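Local coordinates for chromosome partition protein Smc (PDB 5XEI) that binds and hydrolyses ATP through an ABC-type head domain, binds DNA, and is probably required for chromosome condensation and partitioning, at residues 6-11 / 17-22; 45-50 / 56-61. All coordinates share one frame; numbering follows the deposited sequence.

Contact 1: residues 6-11 / 17-22; sequences KLELKG and NRKVVI
Glu8 and Lys19 meet diagonally across the first beta hairpin of the ATPase head, where strand 3-10 runs antiparallel to strand 20-23. Glu8 starts with CB against the carbonyl oxygen of Val20 at 3.6 Å. CG, turned anti to its own carbonyl carbon (chi1 -45°), then passes alongside Val21, both side chains pointing the same way. At the tip, OE2 meets Val21 CG2 and forms a salt bridge with Lys19 NZ at 3.4 Å, while Lys6 NZ makes a longer one to the same oxygen. Glu8 OE1 is hydrogen-bonded to Tyr85 of the neighbouring strand 80-87, so both carboxylate oxygens are engaged. Lysine suits its place just before strand 20-23, because its chain, extended throughout, runs across to the carboxylate, Lys19 CE lying 3.3 Å from Glu8 OE2.

Between the backbones, Leu7 and Leu9 are hydrogen-bonded pairs with Ile22 and Val20. The bond from Ile22 N to Leu7 O is 2.7 Å long and lies nearly along the C=O axis, whereas Leu7 N approaches Ile22 O tilted 25° from the carbonyl plane. On the face opposite Glu8, the branched, apolar side chains turn toward helix 41-49 and Val504. There Leu9 CD1 meets Ile22 CD1 at 3.6 Å, the two chains crossing at a slant.

The chemistry thus divides the hairpin into an apolar face and one bearing Glu8 beside Val21, where a carboxylate held by Lys19, Tyr85 and, at longer range, Lys6 would be expected to stay ionised.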
# COMPACT_ATOMS: atom_id res chain seq x y z
N LYS A 6 36.14 -3.00 -6.91
CA LYS A 6 37.04 -1.98 -7.45
C LYS A 6 36.24 -0.82 -8.03
O LYS A 6 35.01 -0.87 -8.17
CB LYS A 6 37.95 -2.55 -8.53
CG LYS A 6 37.20 -2.86 -9.81
CD LYS A 6 38.12 -3.54 -10.80
CE LYS A 6 37.33 -4.04 -12.00
NZ LYS A 6 38.19 -4.66 -13.05
N LEU A 7 36.96 0.22 -8.41
CA LEU A 7 36.37 1.44 -8.91
C LEU A 7 37.24 1.98 -10.04
O LEU A 7 38.47 1.98 -9.94
CB LEU A 7 36.21 2.45 -7.77
CG LEU A 7 35.65 3.84 -8.01
CD1 LEU A 7 34.16 3.71 -8.14
CD2 LEU A 7 35.95 4.67 -6.81
N GLU A 8 36.60 2.41 -11.12
CA GLU A 8 37.30 2.87 -12.32
C GLU A 8 36.86 4.27 -12.71
O GLU A 8 35.67 4.51 -12.94
CB GLU A 8 37.10 1.94 -13.50
CG GLU A 8 37.24 0.50 -13.12
CD GLU A 8 37.33 -0.41 -14.32
OE1 GLU A 8 36.37 -0.40 -15.12
OE2 GLU A 8 38.33 -1.15 -14.45
N LEU A 9 37.85 5.15 -12.84
CA LEU A 9 37.65 6.53 -13.25
C LEU A 9 38.28 6.73 -14.62
O LEU A 9 39.44 6.36 -14.83
CB LEU A 9 38.27 7.50 -12.25
CG LEU A 9 37.69 7.54 -10.83
CD1 LEU A 9 38.33 6.49 -9.95
CD2 LEU A 9 37.86 8.91 -10.23
N LYS A 10 37.53 7.30 -15.55
CA LYS A 10 38.11 7.82 -16.79
C LYS A 10 37.53 9.19 -17.07
O LYS A 10 36.31 9.33 -17.25
CB LYS A 10 37.89 6.86 -17.96
CG LYS A 10 38.63 7.29 -19.22
CD LYS A 10 39.11 6.11 -20.06
CE LYS A 10 38.35 5.98 -21.38
NZ LYS A 10 38.58 4.66 -22.04
N GLY A 11 38.39 10.21 -17.08
CA GLY A 11 37.97 11.57 -17.33
C GLY A 11 37.27 12.26 -16.18
O GLY A 11 36.52 13.21 -16.42
N ASN A 17 42.80 11.52 -18.56
CA ASN A 17 42.05 10.73 -19.54
C ASN A 17 42.37 9.25 -19.44
O ASN A 17 41.55 8.42 -19.85
CB ASN A 17 42.35 11.20 -20.96
CG ASN A 17 42.35 12.69 -21.08
OD1 ASN A 17 43.41 13.32 -21.16
ND2 ASN A 17 41.16 13.29 -21.07
N ARG A 18 43.54 8.90 -18.92
CA ARG A 18 43.85 7.50 -18.65
C ARG A 18 42.81 6.91 -17.70
O ARG A 18 42.50 7.48 -16.65
CB ARG A 18 45.25 7.38 -18.04
CG ARG A 18 46.33 7.81 -19.00
CD ARG A 18 47.74 7.66 -18.43
NE ARG A 18 48.31 8.90 -17.89
CZ ARG A 18 48.63 9.98 -18.61
NH1 ARG A 18 48.39 10.02 -19.92
NH2 ARG A 18 49.17 11.05 -18.02
N LYS A 19 42.23 5.77 -18.09
CA LYS A 19 41.43 5.00 -17.16
C LYS A 19 42.25 4.71 -15.90
O LYS A 19 43.47 4.55 -15.96
CB LYS A 19 40.97 3.70 -17.83
CG LYS A 19 40.10 2.76 -17.01
CD LYS A 19 39.96 1.44 -17.78
CE LYS A 19 38.90 0.53 -17.20
NZ LYS A 19 38.92 -0.83 -17.83
N VAL A 20 41.58 4.70 -14.75
CA VAL A 20 42.22 4.47 -13.46
C VAL A 20 41.44 3.40 -12.72
O VAL A 20 40.22 3.52 -12.57
CB VAL A 20 42.26 5.75 -12.61
CG1 VAL A 20 42.80 5.44 -11.25
CG2 VAL A 20 43.09 6.79 -13.29
N VAL A 21 42.12 2.36 -12.25
CA VAL A 21 41.47 1.24 -11.58
C VAL A 21 41.91 1.21 -10.12
O VAL A 21 43.10 1.05 -9.82
CB VAL A 21 41.77 -0.10 -12.26
CG1 VAL A 21 41.12 -1.21 -11.49
CG2 VAL A 21 41.29 -0.06 -13.71
N ILE A 22 40.96 1.35 -9.21
CA ILE A 22 41.27 1.45 -7.80
C ILE A 22 40.71 0.19 -7.11
O ILE A 22 39.49 0.04 -7.00
CB ILE A 22 40.70 2.73 -7.19
CG1 ILE A 22 41.22 3.91 -8.02
CG2 ILE A 22 41.06 2.82 -5.71
CD1 ILE A 22 40.69 5.26 -7.59

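Contact 2: residues 45-50 / 56-61; sequences AILFVL and KAMRAT
Met58 reaches from its turn toward helix 41-49 and lays its side chain across both Leu47 and Phe48. Its CG lies against Leu47 CG at 3.9 Å, the two chains running at an angle to each other. With CG anti to the carbonyl carbon (chi1 -78°) and chi2 near extended, the sulfur is carried to the base of Phe48, where Met58 SD sits 3.5 Å from Phe48 CA, close to CB as well, and reaches the ring at CD1; the bend at chi3 turns only CE. Relative to the ring, SD is at the edge, 87° off the normal and 5.3 Å from the centroid, which makes this a Met-aromatic contact of the edge-on kind. The ring itself leads away from the turn, toward Leu66 and Val82.

The helix belongs to the P-loop NTPase fold of the head: it begins at Asn41, the last residue of the predicted ATP-binding loop, and segment 56-61 is part of the long connection from it to strand 80-87. Lys56 to Arg59 form a type I beta turn, closed by a bond from Arg59 N to Lys56 O, and this places Ala57 and Met58 with their CB atoms facing the helix.

Leu47, with CG anti to its backbone N (chi1 171°), extends one methyl to the turn, where CD2 touches Ala57 CB at 3.7 Å. Alanine offers just one methyl, enough to meet the leucine branch where the turn comes close to the helix. Methionine suits the neighbouring position, its unbranched, flexible chain and polarisable sulfur following the helix surface between an aliphatic and an aromatic residue.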
# COMPACT_ATOMS: atom_id res chain seq x y z
N ALA A 45 33.55 10.35 -6.65
CA ALA A 45 33.30 9.41 -7.73
C ALA A 45 32.21 8.44 -7.33
O ALA A 45 31.27 8.18 -8.10
CB ALA A 45 34.59 8.68 -8.09
N ILE A 46 32.30 7.90 -6.11
CA ILE A 46 31.35 6.88 -5.68
C ILE A 46 29.94 7.46 -5.64
O ILE A 46 28.97 6.82 -6.08
CB ILE A 46 31.80 6.29 -4.33
CG1 ILE A 46 33.19 5.67 -4.49
CG2 ILE A 46 30.82 5.25 -3.84
CD1 ILE A 46 33.63 4.82 -3.30
N LEU A 47 29.80 8.69 -5.14
CA LEU A 47 28.49 9.33 -5.13
C LEU A 47 28.00 9.59 -6.55
O LEU A 47 26.82 9.39 -6.86
CB LEU A 47 28.57 10.63 -4.33
CG LEU A 47 27.44 11.66 -4.29
CD1 LEU A 47 26.14 11.07 -3.82
CD2 LEU A 47 27.85 12.76 -3.34
N PHE A 48 28.90 10.01 -7.43
CA PHE A 48 28.53 10.17 -8.83
C PHE A 48 27.96 8.88 -9.39
O PHE A 48 26.85 8.86 -9.94
CB PHE A 48 29.74 10.64 -9.64
CG PHE A 48 29.49 10.70 -11.12
CD1 PHE A 48 28.62 11.65 -11.66
CD2 PHE A 48 30.08 9.77 -11.98
CE1 PHE A 48 28.37 11.69 -13.02
CE2 PHE A 48 29.83 9.81 -13.34
CZ PHE A 48 28.97 10.76 -13.86
N VAL A 49 28.69 7.76 -9.23
CA VAL A 49 28.24 6.53 -9.87
C VAL A 49 26.98 5.94 -9.25
O VAL A 49 26.27 5.18 -9.92
CB VAL A 49 29.36 5.46 -9.89
CG1 VAL A 49 29.48 4.77 -8.51
CG2 VAL A 49 29.08 4.46 -11.02
N LEU A 50 26.65 6.26 -7.99
CA LEU A 50 25.38 5.82 -7.42
C LEU A 50 24.24 6.74 -7.79
O LEU A 50 23.32 6.92 -6.98
CB LEU A 50 25.47 5.72 -5.90
CG LEU A 50 26.61 4.79 -5.47
CD1 LEU A 50 26.64 4.61 -3.96
CD2 LEU A 50 26.50 3.45 -6.21
N LYS A 56 26.38 20.10 -5.56
CA LYS A 56 27.24 20.58 -4.47
C LYS A 56 27.99 19.43 -3.81
O LYS A 56 29.17 19.57 -3.46
CB LYS A 56 26.43 21.32 -3.40
CG LYS A 56 27.17 21.40 -2.06
CD LYS A 56 26.27 21.50 -0.82
CE LYS A 56 27.13 21.50 0.46
NZ LYS A 56 26.46 22.15 1.63
N ALA A 57 27.32 18.29 -3.62
CA ALA A 57 27.90 17.22 -2.83
C ALA A 57 29.04 16.51 -3.55
O ALA A 57 29.95 15.99 -2.88
CB ALA A 57 26.82 16.22 -2.42
N MET A 58 29.04 16.50 -4.88
CA MET A 58 30.20 16.02 -5.62
C MET A 58 31.27 17.10 -5.80
O MET A 58 32.26 16.87 -6.50
CB MET A 58 29.77 15.45 -6.97
CG MET A 58 29.17 14.05 -6.86
SD MET A 58 27.99 13.58 -8.16
CE MET A 58 26.73 14.84 -7.99
N ARG A 59 31.08 18.27 -5.14
CA ARG A 59 32.05 19.38 -5.08
C ARG A 59 32.51 19.80 -6.47
O ARG A 59 33.69 20.12 -6.68
CB ARG A 59 33.25 19.06 -4.19
CG ARG A 59 32.94 18.23 -2.96
CD ARG A 59 34.24 17.87 -2.23
NE ARG A 59 35.33 17.72 -3.18
CZ ARG A 59 36.47 17.12 -2.89
NH1 ARG A 59 36.63 16.60 -1.69
NH2 ARG A 59 37.45 17.02 -3.79
N ALA A 60 31.60 19.78 -7.42
CA ALA A 60 31.78 20.46 -8.69
C ALA A 60 30.86 21.67 -8.69
O ALA A 60 29.76 21.61 -8.14
CB ALA A 60 31.47 19.53 -9.87
N THR A 61 31.33 22.77 -9.28
CA THR A 61 30.47 23.95 -9.35
C THR A 61 29.18 23.64 -10.12
O THR A 61 28.10 24.13 -9.76
CB THR A 61 31.22 25.13 -9.99
OG1 THR A 61 31.08 25.11 -11.42
CG2 THR A 61 32.71 25.08 -9.64

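How the contacts relate
Contacts 1 and 2 have centres 15 Å apart and follow one another along the chain, yet they meet at helix 41-49, which contact 1 packs against and contact 2 includes. The apolar face of the hairpin lies on one side of it, Leu7 CD2 reaching Ile46 CG1 at 3.7 Å and Leu9 CD2 reaching Ala45 CB at 3.9 Å. Ala45 and Ile46 thus take the hairpin, and Leu47 and Phe48 the turn of segment 56-61. Both contacts lie near the predicted ATP site, whose last residue, Asn41, opens this helix: its side chain is about 6 Å from that of Leu9 and about 8 Å from that of Met58. Nearby, Arg59 forms a salt bridge with Asp44.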